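Long-range contacts in cell division protein FtsZ 1 (Methanocaldococcus jannaschii, PDB 1W5B), which binds GTP and probably hydrolyses it, polymerising into the contractile Z ring that forms at the site of cell division: residues A[157-162]-A[190-195]; A[249-254]-A[272-277]; A[60-65]-A[225-230]; A[220-225]-A[284-289]; A[255-260]-A[327-332]. All coordinates share one frame; numbering follows the deposited sequence.

Interaction 1: A[157-162]-A[190-195]; sequences VVTLPF and IPNEKL
Phe-162, Asn-192 and Ile-190 carry this contact between the C-terminal ends of two neighbouring parallel strands in the Rossmann-like GTPase domain. Strands 153-160 and 186-191 belong to one beta-alpha-beta unit, with helix 167-183 as the crossover. Ile-190 makes the regular strand pairing. Its N donates to Val-158 O at 2.8 Å, and its O accepts from Leu-160 N at 3.0 Å. Its CD1 meets Val-157 CG1 on the face covered by helix 207-227. One step on, Asn-192 N donates to Leu-160 O at 3.2 Å, so the pairing runs past the end of the strand. The ring of Phe-162 then lies across Asn-192. With CG beside its own backbone N (chi1 -72°), the ring presents one face to Asn-192 CB, a CH-pi contact almost exactly on the ring normal. Leu-195 CD2 adds an apolar touch at Phe-162 CZ. The neighbouring Pro-161 touches the bound GTP, and Phe-162 N is held by Glu-165, a GTP-binding residue. A water links two polar side chains here: it accepts from Thr-159 OG1 at 2.8 Å and donates to Asn-192 OD1 at 2.7 Å.

Interaction 2: A[249-254]-A[272-277]; sequences AMIGIG and SPLLDV
Met-250, Leu-274 and Leu-275 provide much of the apolar packing between strand 249-256 of the C-terminal domain and the turn that follows helix 261-270. Met-250 reaches past the turn and crosses Val-277 at a slant. Its CB touches Leu-275 CD1 at 3.9 Å, and its CE reaches Val-277 CB at 3.8 Å. The chain bends at chi3 (-147°), which brings the methyl up to both Val-277 and the carbonyl oxygen of Asp-276. Ile-251 and Leu-274 lie side by side and point the same way, with CD1 of the former 4.0 Å from CD2 of the latter. Leu-274 also packs on Leu-195 and Ile-198 of the GTPase domain. Gly-252 has no side chain, and its CA receives Ser-272 CB at 3.7 Å.

The polar links between the segments are made by water. One water accepts from Ile-251 N at 2.8 Å and donates to Leu-274 O. A second donates to Ile-253 O and also bonds Ser-272 OG.

Within 272-277 the chain holds its own shape. Ser-272 to Leu-275 form a type I beta turn. Ser-272 OG accepts from Leu-274 N at 3.2 Å, an ST turn. Two inverse gamma turns follow, centred on Leu-275 and Asp-276.

No direct hydrogen bond joins the segments. The turn is therefore held to the strand by apolar side chains and by bridging waters, rather than as another strand of the sheet.

Interaction 3: A[60-65]-A[225-230]; sequences GIEGAK and LITKDG
Gly-63 and Thr-227 bring the two backbones to 5.5 Å between their CA atoms, where the turn leading into strand 64-70 passes the C-terminal end of helix 207-227. This is a surface junction in the tubulin/FtsZ fold. It joins the GTPase domain to the long central helix, which runs between that domain and the C-terminal one. Gly-63 takes a positive phi of 53°, which favours glycine.

Thr-227 makes the direct bond. Its OG1 donates to Glu-62 O at 2.6 Å, from well above the carbonyl plane and not along a lone pair. The hydroxyl sits between the backbone N and the carbonyl carbon (chi1 66°), which turns it toward Glu-62. Thr-227 CG2 rests 3.7 Å from Gly-63 O. Glu-62 N is itself held by Glu-224 of the same helix, so both backbone polar groups of Glu-62 are bound to helix 207-227.

The extended side chain of Glu-62 crosses that of Lys-228 at about a right angle. Its carboxylate lies against the aliphatic part, with OE2 3.7 Å from Lys-228 CG. The amine is not its partner: Lys-228 NZ bonds to Ile-323 O. A water completes the contact, donating to Glu-62 OE2 at 2.5 Å and to Asp-229 OD2 at 2.8 Å while it accepts from Asp-229 N at 2.9 Å.

Interaction 4: A[220-225]-A[284-289]; sequences KGLVEL and GALIHV
His-288 extends its side chain with CG opposite the backbone N (chi1 -169°), which brings the imidazole to the helix; the like torsion of Leu-225 lays its branched end against Ile-287 and Leu-286. The contact joins the central helix of the tubulin/FtsZ fold to the mixed sheet of the C-terminal domain. Segment 220-225 of helix 207-227 and segment 284-289 of the strand run at 90°, their axes 8.7 Å apart. Leu-225 CA sits over one face of the His-288 ring, offset toward its rim, and Leu-225 CB lies 3.5 Å from His-288 ND1. At the branched end, Leu-225 CD1 meets Ile-287 O at 3.8 Å and CD2 meets Leu-286 CB at 4.2 Å. One turn back, Leu-222 CD2 touches Leu-286 CD1 at 3.6 Å, the two side chains at about a right angle. The other ring nitrogen, His-288 NE2, bonds to Thr-322 OG1 on strand 316-323. Both nitrogens of this buried ring are thus bound, which fixes its rotation. Gly-221 O takes two donors. Leu-225 N is its regular helix partner, and His-288 ND1 donates at 2.6 Å in the carbonyl plane, on a lone pair, with an N-H...O angle of 157°.

Interaction 5: A[255-260]-A[327-332]; sequences ESDSEK and LENTVR
Ser-256 and Val-331 form the close part of this contact, an antiparallel hydrogen-bonded pair in the mixed sheet of the C-terminal domain. Here the end of strand 249-256 meets the start of strand 331-338. Ser-256 N donates to Val-331 O at 3.1 Å, and Val-331 N returns a nearly straight bond to Ser-256 O at 2.9 Å. The CA of Glu-255 also approaches Val-331 O at 3.0 Å, a CA-H...O contact. Both side chains of the pair are buried. Ser-256 OG is bound to Glu-264, and Val-331 packs on Val-289 of the next strand.

The other face is looser and more exposed. Glu-255 and Arg-332 form the non-hydrogen-bonded pair and lie side by side, pointing the same way. The first torsion of Glu-255 (chi1 71°) lays its side chain over Thr-330, bringing Glu-255 OE2 to 3.7 Å from Thr-330 CG2. Beyond the strand ends the contact thins to Asp-257, whose CB lies 3.4 Å from both Asn-329 O and Thr-330 OG1. The salt bridge on the open side is weak: Arg-332 NE reaches Glu-255 OE1 at 3.5 Å, with the carboxylate oxygen at the edge of the guanidinium and the two planes 41° apart.

In the fold
Interaction 1 lies in the parallel sheet of the GTPase domain, beside the nucleotide. Interactions 2, 4 and 5 reach the mixed C-terminal sheet, and 2 and 5 share strand 249-256. Helix 207-227 ties the domains together. It carries interactions 3 and 4, which share Leu-225 and have centres about 11 Å apart. Along the chain, interaction 1 is nested within the loop closed by interaction 3, and interaction 2 within that of interaction 4. Interactions 1 and 2 touch across the domain boundary through Leu-195 and Leu-274. Interaction 5 is about 25 Å from interaction 1, centre to centre. Touches between neighbouring contacts thus link the nucleotide-binding domain to the C-terminal sheet.

Interaction 1: A[157-162]-A[190-195]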
# COMPACT_ATOMS: atom_id res chain seq x y z
N VAL A 157 1.92 2.78 -1.88
CA VAL A 157 0.52 2.41 -2.09
C VAL A 157 -0.15 3.76 -2.06
O VAL A 157 -0.37 4.35 -1.00
CB VAL A 157 -0.05 1.53 -0.94
CG1 VAL A 157 -1.51 1.20 -1.24
CG2 VAL A 157 0.76 0.26 -0.81
N VAL A 158 -0.46 4.27 -3.25
CA VAL A 158 -1.07 5.57 -3.38
C VAL A 158 -2.34 5.52 -4.21
O VAL A 158 -2.61 4.53 -4.90
CB VAL A 158 -0.08 6.53 -4.07
CG1 VAL A 158 1.23 6.54 -3.31
CG2 VAL A 158 0.18 6.08 -5.51
N THR A 159 -3.11 6.60 -4.13
CA THR A 159 -4.35 6.72 -4.88
C THR A 159 -4.26 7.89 -5.84
O THR A 159 -3.52 8.84 -5.60
CB THR A 159 -5.55 7.01 -3.97
OG1 THR A 159 -5.35 8.27 -3.33
CG2 THR A 159 -5.73 5.91 -2.93
N LEU A 160 -5.00 7.79 -6.94
CA LEU A 160 -5.07 8.85 -7.94
C LEU A 160 -6.40 9.53 -7.59
O LEU A 160 -7.30 8.88 -7.08
CB LEU A 160 -5.11 8.25 -9.36
CG LEU A 160 -3.82 8.19 -10.20
CD1 LEU A 160 -2.56 8.26 -9.35
CD2 LEU A 160 -3.83 6.91 -11.02
N PRO A 161 -6.52 10.83 -7.84
CA PRO A 161 -7.76 11.55 -7.52
C PRO A 161 -8.98 11.23 -8.37
O PRO A 161 -8.87 10.67 -9.46
CB PRO A 161 -7.34 13.01 -7.64
CG PRO A 161 -6.38 12.96 -8.80
CD PRO A 161 -5.54 11.74 -8.48
N PHE A 162 -10.15 11.57 -7.84
CA PHE A 162 -11.42 11.37 -8.53
C PHE A 162 -11.49 12.41 -9.64
O PHE A 162 -10.93 13.49 -9.51
CB PHE A 162 -12.60 11.63 -7.60
CG PHE A 162 -12.80 10.58 -6.55
CD1 PHE A 162 -13.42 9.37 -6.87
CD2 PHE A 162 -12.45 10.83 -5.23
CE1 PHE A 162 -13.71 8.44 -5.88
CE2 PHE A 162 -12.72 9.90 -4.23
CZ PHE A 162 -13.35 8.70 -4.56
N ILE A 190 -3.92 2.91 -6.83
CA ILE A 190 -5.36 2.70 -6.70
C ILE A 190 -6.09 3.91 -7.29
O ILE A 190 -6.02 5.01 -6.74
CB ILE A 190 -5.76 2.57 -5.22
CG1 ILE A 190 -4.88 1.53 -4.54
CG2 ILE A 190 -7.23 2.17 -5.11
CD1 ILE A 190 -5.08 1.42 -3.02
N PRO A 191 -6.81 3.72 -8.41
CA PRO A 191 -7.56 4.78 -9.10
C PRO A 191 -8.88 5.07 -8.40
O PRO A 191 -9.86 4.37 -8.64
CB PRO A 191 -7.81 4.21 -10.50
CG PRO A 191 -6.89 3.01 -10.60
CD PRO A 191 -6.84 2.47 -9.19
N ASN A 192 -8.92 6.11 -7.56
CA ASN A 192 -10.14 6.44 -6.83
C ASN A 192 -11.39 6.50 -7.72
O ASN A 192 -12.47 6.08 -7.31
CB ASN A 192 -9.98 7.77 -6.09
CG ASN A 192 -9.38 7.60 -4.70
OD1 ASN A 192 -8.99 8.57 -4.05
ND2 ASN A 192 -9.32 6.35 -4.23
N GLU A 193 -11.24 7.02 -8.93
CA GLU A 193 -12.37 7.13 -9.85
C GLU A 193 -13.07 5.79 -10.10
O GLU A 193 -14.28 5.75 -10.33
CB GLU A 193 -11.90 7.75 -11.17
CG GLU A 193 -12.99 7.92 -12.22
CD GLU A 193 -14.11 8.85 -11.80
OE1 GLU A 193 -13.88 9.74 -10.94
OE2 GLU A 193 -15.23 8.71 -12.35
N LYS A 194 -12.32 4.69 -10.06
CA LYS A 194 -12.91 3.38 -10.30
C LYS A 194 -13.86 2.98 -9.17
O LYS A 194 -14.66 2.06 -9.33
CB LYS A 194 -11.83 2.31 -10.48
CG LYS A 194 -10.79 2.63 -11.54
CD LYS A 194 -11.39 2.87 -12.92
CE LYS A 194 -12.00 1.62 -13.51
NZ LYS A 194 -12.31 1.80 -14.95
N LEU A 195 -13.76 3.66 -8.04
CA LEU A 195 -14.63 3.36 -6.91
C LEU A 195 -16.11 3.55 -7.30
O LEU A 195 -17.01 2.96 -6.69
CB LEU A 195 -14.30 4.27 -5.72
CG LEU A 195 -13.29 3.89 -4.62
CD1 LEU A 195 -12.61 2.56 -4.88
CD2 LEU A 195 -12.28 5.00 -4.49
O HOH W 1 -7.56 8.52 -1.71
O HOH W 2 -8.79 8.06 -10.18

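Interaction 2: A[249-254]-A[272-277]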
# COMPACT_ATOMS: atom_id res chain seq x y z
N ALA A 249 2.11 -1.81 -9.77
CA ALA A 249 1.13 -2.79 -9.33
C ALA A 249 -0.26 -2.19 -9.10
O ALA A 249 -0.40 -1.00 -8.82
CB ALA A 249 1.62 -3.47 -8.04
N MET A 250 -1.28 -3.04 -9.22
CA MET A 250 -2.66 -2.62 -9.00
C MET A 250 -3.34 -3.68 -8.15
O MET A 250 -2.91 -4.84 -8.13
CB MET A 250 -3.39 -2.44 -10.33
CG MET A 250 -2.93 -1.24 -11.12
SD MET A 250 -4.05 -0.85 -12.46
CE MET A 250 -2.98 -0.24 -13.66
N ILE A 251 -4.40 -3.29 -7.45
CA ILE A 251 -5.08 -4.23 -6.57
C ILE A 251 -6.48 -4.59 -7.02
O ILE A 251 -7.07 -3.95 -7.89
CB ILE A 251 -5.20 -3.67 -5.15
CG1 ILE A 251 -6.27 -2.57 -5.12
CG2 ILE A 251 -3.86 -3.07 -4.70
CD1 ILE A 251 -6.65 -2.12 -3.71
N GLY A 252 -7.00 -5.64 -6.40
CA GLY A 252 -8.35 -6.12 -6.65
C GLY A 252 -8.86 -6.55 -5.29
O GLY A 252 -8.12 -7.16 -4.52
N ILE A 253 -10.10 -6.23 -4.97
CA ILE A 253 -10.66 -6.62 -3.68
C ILE A 253 -12.01 -7.31 -3.82
O ILE A 253 -12.90 -6.84 -4.54
CB ILE A 253 -10.83 -5.40 -2.75
CG1 ILE A 253 -9.48 -4.73 -2.52
CG2 ILE A 253 -11.44 -5.86 -1.42
CD1 ILE A 253 -9.55 -3.48 -1.65
N GLY A 254 -12.16 -8.43 -3.12
CA GLY A 254 -13.42 -9.14 -3.18
C GLY A 254 -13.76 -9.76 -1.84
O GLY A 254 -12.89 -10.03 -1.02
N SER A 272 -12.41 -6.91 -10.24
CA SER A 272 -12.48 -5.59 -9.64
C SER A 272 -12.09 -4.45 -10.57
O SER A 272 -11.12 -4.54 -11.32
CB SER A 272 -11.60 -5.53 -8.38
OG SER A 272 -11.59 -4.23 -7.82
N PRO A 273 -12.88 -3.36 -10.57
CA PRO A 273 -12.52 -2.24 -11.45
C PRO A 273 -11.24 -1.57 -10.98
O PRO A 273 -10.59 -0.83 -11.73
CB PRO A 273 -13.75 -1.32 -11.37
CG PRO A 273 -14.45 -1.73 -10.11
CD PRO A 273 -14.25 -3.22 -10.06
N LEU A 274 -10.86 -1.82 -9.73
CA LEU A 274 -9.62 -1.24 -9.20
C LEU A 274 -8.44 -1.84 -9.96
O LEU A 274 -7.41 -1.20 -10.14
CB LEU A 274 -9.49 -1.54 -7.71
CG LEU A 274 -9.95 -0.48 -6.70
CD1 LEU A 274 -11.20 0.21 -7.17
CD2 LEU A 274 -10.17 -1.15 -5.35
N LEU A 275 -8.62 -3.07 -10.42
CA LEU A 275 -7.60 -3.79 -11.18
C LEU A 275 -7.80 -3.45 -12.65
O LEU A 275 -8.05 -4.33 -13.48
CB LEU A 275 -7.76 -5.29 -10.93
CG LEU A 275 -6.65 -6.23 -11.39
CD1 LEU A 275 -5.32 -5.83 -10.74
CD2 LEU A 275 -7.03 -7.65 -11.02
N ASP A 276 -7.68 -2.17 -12.97
CA ASP A 276 -7.88 -1.69 -14.33
C ASP A 276 -6.68 -1.89 -15.26
O ASP A 276 -5.98 -0.95 -15.61
CB ASP A 276 -8.26 -0.21 -14.29
CG ASP A 276 -8.66 0.34 -15.64
OD1 ASP A 276 -9.21 -0.44 -16.45
OD2 ASP A 276 -8.43 1.54 -15.87
N VAL A 277 -6.47 -3.14 -15.67
CA VAL A 277 -5.35 -3.48 -16.54
C VAL A 277 -5.45 -4.95 -16.93
O VAL A 277 -6.15 -5.72 -16.29
CB VAL A 277 -3.99 -3.26 -15.81
CG1 VAL A 277 -3.92 -4.13 -14.56
CG2 VAL A 277 -2.83 -3.59 -16.74
O HOH W 3 -5.45 -0.75 -7.95
O HOH W 4 -13.53 -4.63 -6.03

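Interaction 3: A[60-65]-A[225-230]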
# COMPACT_ATOMS: atom_id res chain seq x y z
N GLY A 60 -4.78 -0.66 15.18
CA GLY A 60 -3.61 -1.46 15.44
C GLY A 60 -3.17 -2.36 14.30
O GLY A 60 -3.80 -3.38 14.03
N ILE A 61 -2.10 -1.97 13.63
CA ILE A 61 -1.57 -2.75 12.52
C ILE A 61 -0.46 -3.62 13.10
O ILE A 61 0.34 -3.16 13.92
CB ILE A 61 -1.02 -1.83 11.42
CG1 ILE A 61 -0.55 -2.66 10.22
CG2 ILE A 61 0.08 -0.94 11.98
CD1 ILE A 61 -0.31 -1.84 8.96
N GLU A 62 -0.40 -4.88 12.67
CA GLU A 62 0.58 -5.82 13.21
C GLU A 62 2.03 -5.75 12.73
O GLU A 62 2.31 -5.65 11.54
CB GLU A 62 0.05 -7.24 13.01
CG GLU A 62 0.54 -8.22 14.06
CD GLU A 62 -0.38 -9.41 14.20
OE1 GLU A 62 -1.60 -9.21 14.37
OE2 GLU A 62 0.12 -10.56 14.15
N GLY A 63 2.94 -5.79 13.70
CA GLY A 63 4.37 -5.77 13.42
C GLY A 63 4.89 -4.66 12.55
O GLY A 63 5.83 -4.87 11.78
N ALA A 64 4.31 -3.47 12.68
CA ALA A 64 4.77 -2.35 11.87
C ALA A 64 4.72 -1.03 12.65
O ALA A 64 3.83 -0.80 13.46
CB ALA A 64 3.92 -2.24 10.60
N LYS A 65 5.71 -0.18 12.39
CA LYS A 65 5.80 1.12 13.03
C LYS A 65 5.09 2.13 12.11
O LYS A 65 5.21 2.04 10.89
CB LYS A 65 7.26 1.52 13.21
CG LYS A 65 7.49 2.96 13.66
CD LYS A 65 8.98 3.32 13.62
CE LYS A 65 9.21 4.79 13.97
NZ LYS A 65 10.66 5.15 13.88
N LEU A 225 -0.13 -9.41 5.68
CA LEU A 225 0.13 -10.65 4.94
C LEU A 225 1.54 -11.10 5.32
O LEU A 225 1.84 -12.29 5.35
CB LEU A 225 0.06 -10.40 3.43
CG LEU A 225 0.74 -11.44 2.53
CD1 LEU A 225 0.15 -12.83 2.77
CD2 LEU A 225 0.56 -11.04 1.06
N ILE A 226 2.39 -10.12 5.61
CA ILE A 226 3.78 -10.38 5.97
C ILE A 226 4.05 -10.56 7.47
O ILE A 226 4.89 -11.36 7.85
CB ILE A 226 4.69 -9.22 5.50
CG1 ILE A 226 4.60 -9.06 3.98
CG2 ILE A 226 6.11 -9.49 5.93
CD1 ILE A 226 5.34 -7.84 3.47
N THR A 227 3.33 -9.81 8.30
CA THR A 227 3.56 -9.85 9.75
C THR A 227 2.59 -10.66 10.61
O THR A 227 2.89 -10.99 11.75
CB THR A 227 3.58 -8.43 10.32
OG1 THR A 227 2.28 -7.85 10.19
CG2 THR A 227 4.58 -7.55 9.57
N LYS A 228 1.41 -10.96 10.08
CA LYS A 228 0.43 -11.68 10.87
C LYS A 228 0.45 -13.19 10.70
O LYS A 228 0.48 -13.71 9.59
CB LYS A 228 -0.97 -11.13 10.56
CG LYS A 228 -2.08 -11.66 11.44
CD LYS A 228 -3.38 -10.92 11.17
CE LYS A 228 -4.52 -11.49 11.99
NZ LYS A 228 -5.79 -10.73 11.77
N ASP A 229 0.45 -13.90 11.83
CA ASP A 229 0.45 -15.35 11.81
C ASP A 229 -0.84 -15.82 11.15
O ASP A 229 -1.93 -15.35 11.48
CB ASP A 229 0.54 -15.91 13.23
CG ASP A 229 1.84 -15.53 13.92
OD1 ASP A 229 2.91 -15.69 13.29
OD2 ASP A 229 1.79 -15.09 15.09
N GLY A 230 -0.71 -16.75 10.21
CA GLY A 230 -1.88 -17.25 9.52
C GLY A 230 -1.87 -18.76 9.41
O GLY A 230 -1.09 -19.43 10.08
O HOH W 5 0.07 -12.97 14.59

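Interaction 4: A[220-225]-A[284-289]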
# COMPACT_ATOMS: atom_id res chain seq x y z
N LYS A 220 -2.99 -2.28 5.10
CA LYS A 220 -3.03 -3.22 6.20
C LYS A 220 -2.96 -4.64 5.63
O LYS A 220 -2.20 -5.48 6.10
CB LYS A 220 -4.31 -3.03 7.01
CG LYS A 220 -4.39 -3.87 8.29
CD LYS A 220 -5.64 -3.50 9.10
CE LYS A 220 -5.80 -4.42 10.31
NZ LYS A 220 -7.01 -4.06 11.11
N GLY A 221 -3.75 -4.89 4.58
CA GLY A 221 -3.75 -6.20 3.95
C GLY A 221 -2.37 -6.64 3.48
O GLY A 221 -1.99 -7.79 3.66
N LEU A 222 -1.61 -5.72 2.89
CA LEU A 222 -0.27 -6.04 2.42
C LEU A 222 0.68 -6.25 3.59
O LEU A 222 1.44 -7.22 3.63
CB LEU A 222 0.27 -4.92 1.54
CG LEU A 222 0.38 -5.18 0.05
CD1 LEU A 222 0.91 -3.93 -0.65
CD2 LEU A 222 1.30 -6.36 -0.19
N VAL A 223 0.64 -5.34 4.55
CA VAL A 223 1.50 -5.41 5.71
C VAL A 223 1.26 -6.65 6.55
O VAL A 223 2.21 -7.37 6.89
CB VAL A 223 1.33 -4.17 6.60
CG1 VAL A 223 1.95 -4.40 7.96
CG2 VAL A 223 1.98 -2.98 5.92
N GLU A 224 0.00 -6.92 6.89
CA GLU A 224 -0.30 -8.07 7.72
C GLU A 224 -0.05 -9.40 7.01
O GLU A 224 0.21 -10.40 7.66
CB GLU A 224 -1.72 -7.98 8.25
CG GLU A 224 -1.97 -6.65 8.96
CD GLU A 224 -2.90 -6.77 10.15
OE1 GLU A 224 -4.00 -7.36 10.00
OE2 GLU A 224 -2.53 -6.26 11.24
N LEU A 225 -0.13 -9.41 5.68
CA LEU A 225 0.13 -10.65 4.94
C LEU A 225 1.54 -11.10 5.32
O LEU A 225 1.84 -12.29 5.35
CB LEU A 225 0.06 -10.40 3.43
CG LEU A 225 0.74 -11.44 2.53
CD1 LEU A 225 0.15 -12.83 2.77
CD2 LEU A 225 0.56 -11.04 1.06
N GLY A 284 3.89 -11.31 -11.38
CA GLY A 284 3.71 -11.90 -10.07
C GLY A 284 2.49 -11.38 -9.33
O GLY A 284 1.77 -10.50 -9.81
N ALA A 285 2.26 -11.92 -8.14
CA ALA A 285 1.12 -11.49 -7.36
C ALA A 285 1.29 -11.81 -5.89
O ALA A 285 2.01 -12.72 -5.51
CB ALA A 285 -0.15 -12.15 -7.89
N LEU A 286 0.62 -11.01 -5.07
CA LEU A 286 0.62 -11.19 -3.63
C LEU A 286 -0.85 -11.40 -3.31
O LEU A 286 -1.69 -10.57 -3.66
CB LEU A 286 1.15 -9.93 -2.94
CG LEU A 286 2.63 -9.60 -3.21
CD1 LEU A 286 2.89 -8.13 -2.95
CD2 LEU A 286 3.50 -10.46 -2.32
N ILE A 287 -1.17 -12.53 -2.68
CA ILE A 287 -2.56 -12.82 -2.36
C ILE A 287 -2.76 -12.95 -0.86
O ILE A 287 -2.08 -13.73 -0.21
CB ILE A 287 -3.01 -14.15 -3.00
CG1 ILE A 287 -2.76 -14.13 -4.51
CG2 ILE A 287 -4.50 -14.36 -2.74
CD1 ILE A 287 -3.00 -15.48 -5.18
N HIS A 288 -3.69 -12.18 -0.32
CA HIS A 288 -3.96 -12.28 1.10
C HIS A 288 -5.42 -12.68 1.32
O HIS A 288 -6.33 -11.92 1.02
CB HIS A 288 -3.66 -10.96 1.81
CG HIS A 288 -3.66 -11.08 3.31
ND1 HIS A 288 -3.31 -10.03 4.14
CD2 HIS A 288 -3.99 -12.11 4.12
CE1 HIS A 288 -3.42 -10.42 5.40
NE2 HIS A 288 -3.83 -11.67 5.42
N VAL A 289 -5.63 -13.87 1.85
CA VAL A 289 -6.98 -14.34 2.12
C VAL A 289 -7.26 -14.11 3.60
O VAL A 289 -6.48 -14.53 4.45
CB VAL A 289 -7.14 -15.84 1.80
CG1 VAL A 289 -8.58 -16.27 2.01
CG2 VAL A 289 -6.71 -16.11 0.37

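Interaction 5: A[255-260]-A[327-332]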
# COMPACT_ATOMS: atom_id res chain seq x y z
N GLU A 255 -15.04 -9.95 -1.60
CA GLU A 255 -15.46 -10.59 -0.37
C GLU A 255 -16.83 -11.18 -0.60
O GLU A 255 -17.62 -10.66 -1.38
CB GLU A 255 -15.44 -9.63 0.82
CG GLU A 255 -16.50 -8.55 0.86
CD GLU A 255 -16.54 -7.86 2.22
OE1 GLU A 255 -15.49 -7.34 2.66
OE2 GLU A 255 -17.62 -7.85 2.85
N SER A 256 -17.10 -12.29 0.07
CA SER A 256 -18.36 -12.98 -0.08
C SER A 256 -18.62 -13.84 1.15
O SER A 256 -17.68 -14.21 1.87
CB SER A 256 -18.32 -13.87 -1.33
OG SER A 256 -19.51 -14.60 -1.51
N ASP A 257 -19.89 -14.13 1.39
CA ASP A 257 -20.29 -14.97 2.51
C ASP A 257 -21.19 -16.04 1.92
O ASP A 257 -21.78 -16.85 2.63
CB ASP A 257 -21.03 -14.16 3.58
CG ASP A 257 -22.28 -13.48 3.05
OD1 ASP A 257 -23.00 -12.85 3.85
OD2 ASP A 257 -22.53 -13.56 1.83
N SER A 258 -21.27 -16.05 0.59
CA SER A 258 -22.08 -17.01 -0.13
C SER A 258 -21.55 -18.43 0.06
O SER A 258 -20.49 -18.64 0.64
CB SER A 258 -22.10 -16.67 -1.63
OG SER A 258 -22.66 -15.39 -1.86
N GLU A 259 -22.31 -19.40 -0.44
CA GLU A 259 -21.95 -20.81 -0.33
C GLU A 259 -20.49 -21.04 -0.69
O GLU A 259 -19.76 -21.74 0.03
CB GLU A 259 -22.85 -21.64 -1.23
CG GLU A 259 -22.76 -23.13 -0.98
CD GLU A 259 -23.75 -23.90 -1.81
OE1 GLU A 259 -24.97 -23.66 -1.64
OE2 GLU A 259 -23.32 -24.73 -2.64
N LYS A 260 -20.06 -20.47 -1.82
CA LYS A 260 -18.67 -20.59 -2.25
C LYS A 260 -17.92 -19.28 -1.96
O LYS A 260 -17.40 -18.63 -2.88
CB LYS A 260 -18.60 -20.90 -3.75
CG LYS A 260 -18.87 -22.35 -4.10
CD LYS A 260 -20.27 -22.77 -3.71
CE LYS A 260 -20.49 -24.25 -4.00
NZ LYS A 260 -20.15 -24.57 -5.41
N LEU A 327 -15.07 -10.77 11.39
CA LEU A 327 -15.46 -11.03 10.01
C LEU A 327 -16.75 -11.86 9.99
O LEU A 327 -17.52 -11.83 9.03
CB LEU A 327 -14.32 -11.75 9.27
CG LEU A 327 -13.94 -11.15 7.91
CD1 LEU A 327 -13.82 -9.64 8.01
CD2 LEU A 327 -12.62 -11.75 7.43
N GLU A 328 -16.98 -12.59 11.08
CA GLU A 328 -18.18 -13.43 11.25
C GLU A 328 -18.24 -14.63 10.32
O GLU A 328 -18.00 -15.76 10.74
CB GLU A 328 -19.44 -12.57 11.10
CG GLU A 328 -19.52 -11.40 12.08
CD GLU A 328 -20.82 -10.63 11.97
OE1 GLU A 328 -21.87 -11.15 12.40
OE2 GLU A 328 -20.79 -9.49 11.45
N ASN A 329 -18.59 -14.41 9.05
CA ASN A 329 -18.66 -15.50 8.09
C ASN A 329 -18.41 -15.08 6.65
O ASN A 329 -18.85 -15.74 5.71
CB ASN A 329 -19.99 -16.26 8.21
CG ASN A 329 -21.18 -15.34 8.33
OD1 ASN A 329 -21.44 -14.51 7.46
ND2 ASN A 329 -21.91 -15.47 9.43
N THR A 330 -17.69 -13.97 6.48
CA THR A 330 -17.35 -13.47 5.16
C THR A 330 -15.85 -13.67 4.92
O THR A 330 -15.04 -13.54 5.84
CB THR A 330 -17.63 -11.96 5.02
OG1 THR A 330 -19.05 -11.73 4.99
CG2 THR A 330 -17.00 -11.41 3.75
N VAL A 331 -15.48 -14.00 3.69
CA VAL A 331 -14.07 -14.17 3.36
C VAL A 331 -13.67 -13.04 2.42
O VAL A 331 -14.33 -12.78 1.42
CB VAL A 331 -13.81 -15.55 2.71
CG1 VAL A 331 -12.42 -15.60 2.12
CG2 VAL A 331 -13.98 -16.65 3.76
N ARG A 332 -12.58 -12.36 2.77
CA ARG A 332 -12.08 -11.25 1.99
C ARG A 332 -10.78 -11.61 1.28
O ARG A 332 -9.92 -12.29 1.84
CB ARG A 332 -11.85 -10.04 2.89
CG ARG A 332 -11.31 -8.83 2.18
CD ARG A 332 -11.01 -7.73 3.18
NE ARG A 332 -12.23 -7.23 3.81
CZ ARG A 332 -12.38 -7.07 5.12
NH1 ARG A 332 -11.39 -7.38 5.95
NH2 ARG A 332 -13.52 -6.60 5.61